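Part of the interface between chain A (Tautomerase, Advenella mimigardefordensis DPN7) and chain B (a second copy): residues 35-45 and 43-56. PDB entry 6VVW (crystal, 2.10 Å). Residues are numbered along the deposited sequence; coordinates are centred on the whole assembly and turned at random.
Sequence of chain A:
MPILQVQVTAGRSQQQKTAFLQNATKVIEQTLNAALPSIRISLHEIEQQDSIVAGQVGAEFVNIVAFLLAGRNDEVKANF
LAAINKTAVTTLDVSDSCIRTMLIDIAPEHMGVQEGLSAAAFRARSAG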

# COMPACT_ATOMS: atom_id res chain seq x y z
N ALA A 35 -13.02 11.84 14.64
CA ALA A 35 -13.46 11.43 15.97
C ALA A 35 -12.88 10.05 16.27
O ALA A 35 -11.86 9.93 16.96
CB ALA A 35 -14.98 11.38 16.05
N LEU A 36 -13.54 9.03 15.74
CA LEU A 36 -13.08 7.65 15.80
C LEU A 36 -13.52 6.91 14.54
O LEU A 36 -12.65 6.48 13.78
CB LEU A 36 -13.60 6.97 17.07
CG LEU A 36 -12.61 6.05 17.78
CD1 LEU A 36 -11.22 6.54 17.59
CD2 LEU A 36 -12.93 5.99 19.24
N PRO A 37 -14.83 6.82 14.21
CA PRO A 37 -15.27 5.91 13.14
C PRO A 37 -14.54 6.05 11.82
O PRO A 37 -14.67 5.19 10.94
CB PRO A 37 -16.75 6.27 12.95
CG PRO A 37 -17.15 6.90 14.22
CD PRO A 37 -15.96 7.62 14.73
N SER A 38 -13.78 7.13 11.69
CA SER A 38 -13.04 7.42 10.46
C SER A 38 -11.71 6.69 10.41
O SER A 38 -11.23 6.35 9.33
CB SER A 38 -12.80 8.92 10.37
OG SER A 38 -12.48 9.43 11.66
N ILE A 39 -11.13 6.45 11.53
CA ILE A 39 -9.81 5.86 11.58
C ILE A 39 -9.93 4.36 11.54
O ILE A 39 -10.86 3.78 12.09
CB ILE A 39 -9.07 6.31 12.85
CG1 ILE A 39 -9.28 7.82 13.06
CG2 ILE A 39 -7.62 5.90 12.76
CD1 ILE A 39 -9.29 8.26 14.51
N ARG A 40 -8.98 3.73 10.86
CA ARG A 40 -8.71 2.32 11.04
C ARG A 40 -7.21 2.15 10.99
O ARG A 40 -6.48 3.04 10.55
CB ARG A 40 -9.41 1.44 9.98
CG ARG A 40 -9.71 2.14 8.68
CD ARG A 40 -10.33 1.21 7.64
NE ARG A 40 -11.77 1.10 7.83
CZ ARG A 40 -12.57 0.31 7.11
NH1 ARG A 40 -12.11 -0.47 6.15
NH2 ARG A 40 -13.87 0.30 7.39
N ILE A 41 -6.73 1.02 11.48
CA ILE A 41 -5.31 0.71 11.45
C ILE A 41 -5.17 -0.77 11.23
O ILE A 41 -5.85 -1.56 11.88
CB ILE A 41 -4.59 1.12 12.75
CG1 ILE A 41 -4.58 2.63 12.90
CG2 ILE A 41 -3.19 0.59 12.74
CD1 ILE A 41 -4.42 3.11 14.31
N SER A 42 -4.28 -1.15 10.32
CA SER A 42 -4.06 -2.56 10.01
C SER A 42 -2.58 -2.87 10.16
O SER A 42 -1.75 -2.20 9.56
CB SER A 42 -4.52 -2.86 8.59
OG SER A 42 -3.44 -2.75 7.68
N LEU A 43 -2.25 -3.91 10.93
CA LEU A 43 -0.87 -4.32 11.06
C LEU A 43 -0.61 -5.61 10.29
O LEU A 43 -1.40 -6.56 10.38
CB LEU A 43 -0.49 -4.51 12.54
CG LEU A 43 0.98 -4.85 12.72
CD1 LEU A 43 1.74 -3.74 12.06
CD2 LEU A 43 1.37 -4.91 14.16
N HIS A 44 0.53 -5.66 9.57
CA HIS A 44 0.88 -6.78 8.70
C HIS A 44 2.37 -7.07 8.87
O HIS A 44 3.20 -6.48 8.17
CB HIS A 44 0.55 -6.43 7.25
CG HIS A 44 1.27 -7.26 6.23
ND1 HIS A 44 1.58 -8.59 6.41
CD2 HIS A 44 1.71 -6.94 4.99
CE1 HIS A 44 2.19 -9.05 5.33
NE2 HIS A 44 2.29 -8.07 4.46
N GLU A 45 2.70 -8.00 9.77
CA GLU A 45 4.10 -8.25 10.07
C GLU A 45 4.81 -8.91 8.91
O GLU A 45 4.22 -9.63 8.11
CB GLU A 45 4.27 -9.13 11.30
CG GLU A 45 3.12 -9.15 12.27
CD GLU A 45 3.40 -10.10 13.43
OE1 GLU A 45 4.59 -10.31 13.73
OE2 GLU A 45 2.44 -10.61 14.04
N LEU B 43 -6.01 -9.69 -3.12
CA LEU B 43 -6.66 -9.71 -1.82
C LEU B 43 -5.71 -10.23 -0.75
O LEU B 43 -5.03 -11.24 -0.96
CB LEU B 43 -7.93 -10.56 -1.85
CG LEU B 43 -8.69 -10.51 -0.52
CD1 LEU B 43 -8.96 -9.07 -0.26
CD2 LEU B 43 -9.99 -11.24 -0.60
N HIS B 44 -5.69 -9.56 0.41
CA HIS B 44 -4.77 -9.86 1.51
C HIS B 44 -5.54 -9.78 2.83
O HIS B 44 -5.62 -8.70 3.42
CB HIS B 44 -3.60 -8.90 1.49
CG HIS B 44 -2.85 -8.79 2.78
ND1 HIS B 44 -2.66 -9.86 3.64
CD2 HIS B 44 -2.21 -7.74 3.35
CE1 HIS B 44 -1.94 -9.46 4.68
NE2 HIS B 44 -1.67 -8.18 4.53
N GLU B 45 -6.07 -10.91 3.29
CA GLU B 45 -6.91 -10.89 4.47
C GLU B 45 -6.10 -10.58 5.72
O GLU B 45 -4.92 -10.88 5.82
CB GLU B 45 -7.63 -12.21 4.69
CG GLU B 45 -7.82 -13.08 3.47
CD GLU B 45 -8.51 -14.38 3.83
OE1 GLU B 45 -9.27 -14.38 4.82
OE2 GLU B 45 -8.33 -15.38 3.11
N ILE B 46 -6.79 -10.00 6.70
CA ILE B 46 -6.16 -9.42 7.87
C ILE B 46 -6.82 -10.02 9.10
O ILE B 46 -8.05 -10.09 9.17
CB ILE B 46 -6.30 -7.89 7.89
CG1 ILE B 46 -5.54 -7.26 6.72
CG2 ILE B 46 -5.77 -7.34 9.18
CD1 ILE B 46 -5.10 -5.87 6.99
N GLU B 47 -6.01 -10.47 10.04
CA GLU B 47 -6.55 -11.08 11.24
C GLU B 47 -7.19 -10.02 12.12
O GLU B 47 -6.68 -8.90 12.24
CB GLU B 47 -5.46 -11.80 12.03
CG GLU B 47 -5.45 -13.29 11.89
CD GLU B 47 -6.78 -13.92 12.26
OE1 GLU B 47 -7.50 -13.36 13.12
OE2 GLU B 47 -7.10 -14.97 11.69
N GLN B 48 -8.29 -10.40 12.77
CA GLN B 48 -8.72 -9.68 13.95
C GLN B 48 -7.51 -9.61 14.88
O GLN B 48 -6.52 -10.31 14.66
CB GLN B 48 -9.92 -10.36 14.60
CG GLN B 48 -10.90 -10.95 13.60
CD GLN B 48 -12.35 -10.88 14.04
OE1 GLN B 48 -12.67 -11.01 15.21
NE2 GLN B 48 -13.26 -10.65 13.07
N GLN B 49 -7.55 -8.73 15.86
CA GLN B 49 -6.38 -8.34 16.65
C GLN B 49 -5.12 -8.12 15.81
O GLN B 49 -4.01 -8.04 16.35
CB GLN B 49 -6.13 -9.36 17.77
CG GLN B 49 -5.62 -10.73 17.38
CD GLN B 49 -6.30 -11.81 18.19
OE1 GLN B 49 -5.88 -12.13 19.30
NE2 GLN B 49 -7.39 -12.37 17.65
N ASP B 50 -5.28 -7.99 14.49
CA ASP B 50 -4.29 -7.37 13.63
C ASP B 50 -4.88 -6.18 12.88
O ASP B 50 -4.24 -5.68 11.94
CB ASP B 50 -3.71 -8.38 12.63
CG ASP B 50 -2.88 -9.46 13.29
OD1 ASP B 50 -3.13 -9.79 14.46
OD2 ASP B 50 -1.96 -9.99 12.63
N SER B 51 -6.08 -5.74 13.26
CA SER B 51 -6.72 -4.55 12.70
C SER B 51 -7.67 -3.94 13.72
O SER B 51 -8.04 -4.58 14.70
CB SER B 51 -7.48 -4.86 11.42
OG SER B 51 -8.75 -5.38 11.76
N ILE B 52 -8.07 -2.68 13.47
CA ILE B 52 -9.00 -1.91 14.31
C ILE B 52 -9.82 -0.94 13.47
O ILE B 52 -9.26 -0.05 12.83
CB ILE B 52 -8.28 -1.06 15.36
CG1 ILE B 52 -7.18 -1.80 16.09
CG2 ILE B 52 -9.27 -0.50 16.35
CD1 ILE B 52 -6.82 -1.10 17.37
N VAL B 53 -11.15 -1.03 13.54
CA VAL B 53 -12.05 -0.03 12.95
C VAL B 53 -12.72 0.72 14.08
O VAL B 53 -13.13 0.11 15.08
CB VAL B 53 -13.09 -0.66 12.02
CG1 VAL B 53 -14.37 0.19 11.95
CG2 VAL B 53 -12.50 -0.83 10.64
N ALA B 54 -12.85 2.04 13.92
CA ALA B 54 -13.06 2.93 15.05
C ALA B 54 -11.98 2.58 16.05
O ALA B 54 -10.83 2.38 15.68
CB ALA B 54 -14.48 2.80 15.63
N GLY B 55 -12.33 2.47 17.32
CA GLY B 55 -11.33 2.03 18.27
C GLY B 55 -11.53 0.64 18.83
O GLY B 55 -11.14 0.36 19.96
N GLN B 56 -12.16 -0.25 18.08
CA GLN B 56 -12.44 -1.59 18.57
C GLN B 56 -11.64 -2.58 17.74
O GLN B 56 -11.94 -2.79 16.57
CB GLN B 56 -13.93 -1.88 18.54
CG GLN B 56 -14.65 -1.23 17.42
CD GLN B 56 -15.94 -1.93 17.14
OE1 GLN B 56 -16.29 -2.89 17.84
NE2 GLN B 56 -16.64 -1.52 16.09

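R40(A) to S42(A) and strand 51-53 of chain B run antiparallel, pairing residue by residue across the subunit boundary. I41(A) and I52(B) form the hydrogen-bonded pair: I41(A) N donates to I52(B) O (3.1 Å) and I52(B) N to I41(A) O (3.0 Å). L43(A) N reaches D50(B) O at 2.8 Å, nearly straight; at the other end, A54(B) N makes a weak bond to I39(A) O (3.2 Å). Both isoleucines put their side chains on the same face of the sheet, with chi1 m and chi2 t, and both are buried, as suits their branched hydrocarbon. The other face carries R40(A), S42(A), S51(B) and V53(B). R40(A) has an off-well chi1 of 26°, then chi2 t and chi3 p; its guanidinium lies with one face against V53(B), R40(A) NE to V53(B) CG2 3.5 Å, while NH1 and NH2 are hydrogen-bonded elsewhere in the structure. V53(B), chi1 t, sets CG2 against the guanidinium face while CG1 stays farther off. Small S42(A) leaves room for I46(B), an extended m,t rotamer whose CD1 comes within 3.5 Å of S42(A) CB. The two H44 side chains share chi1 t, yet meet unequally: the edge of H44(B) points at the face of H44(A), NE2 of H44(B) lying 3.5 Å from CG of H44(A). Beyond the strands, L36(A) CG packs 4.3 Å from A54(B) CB.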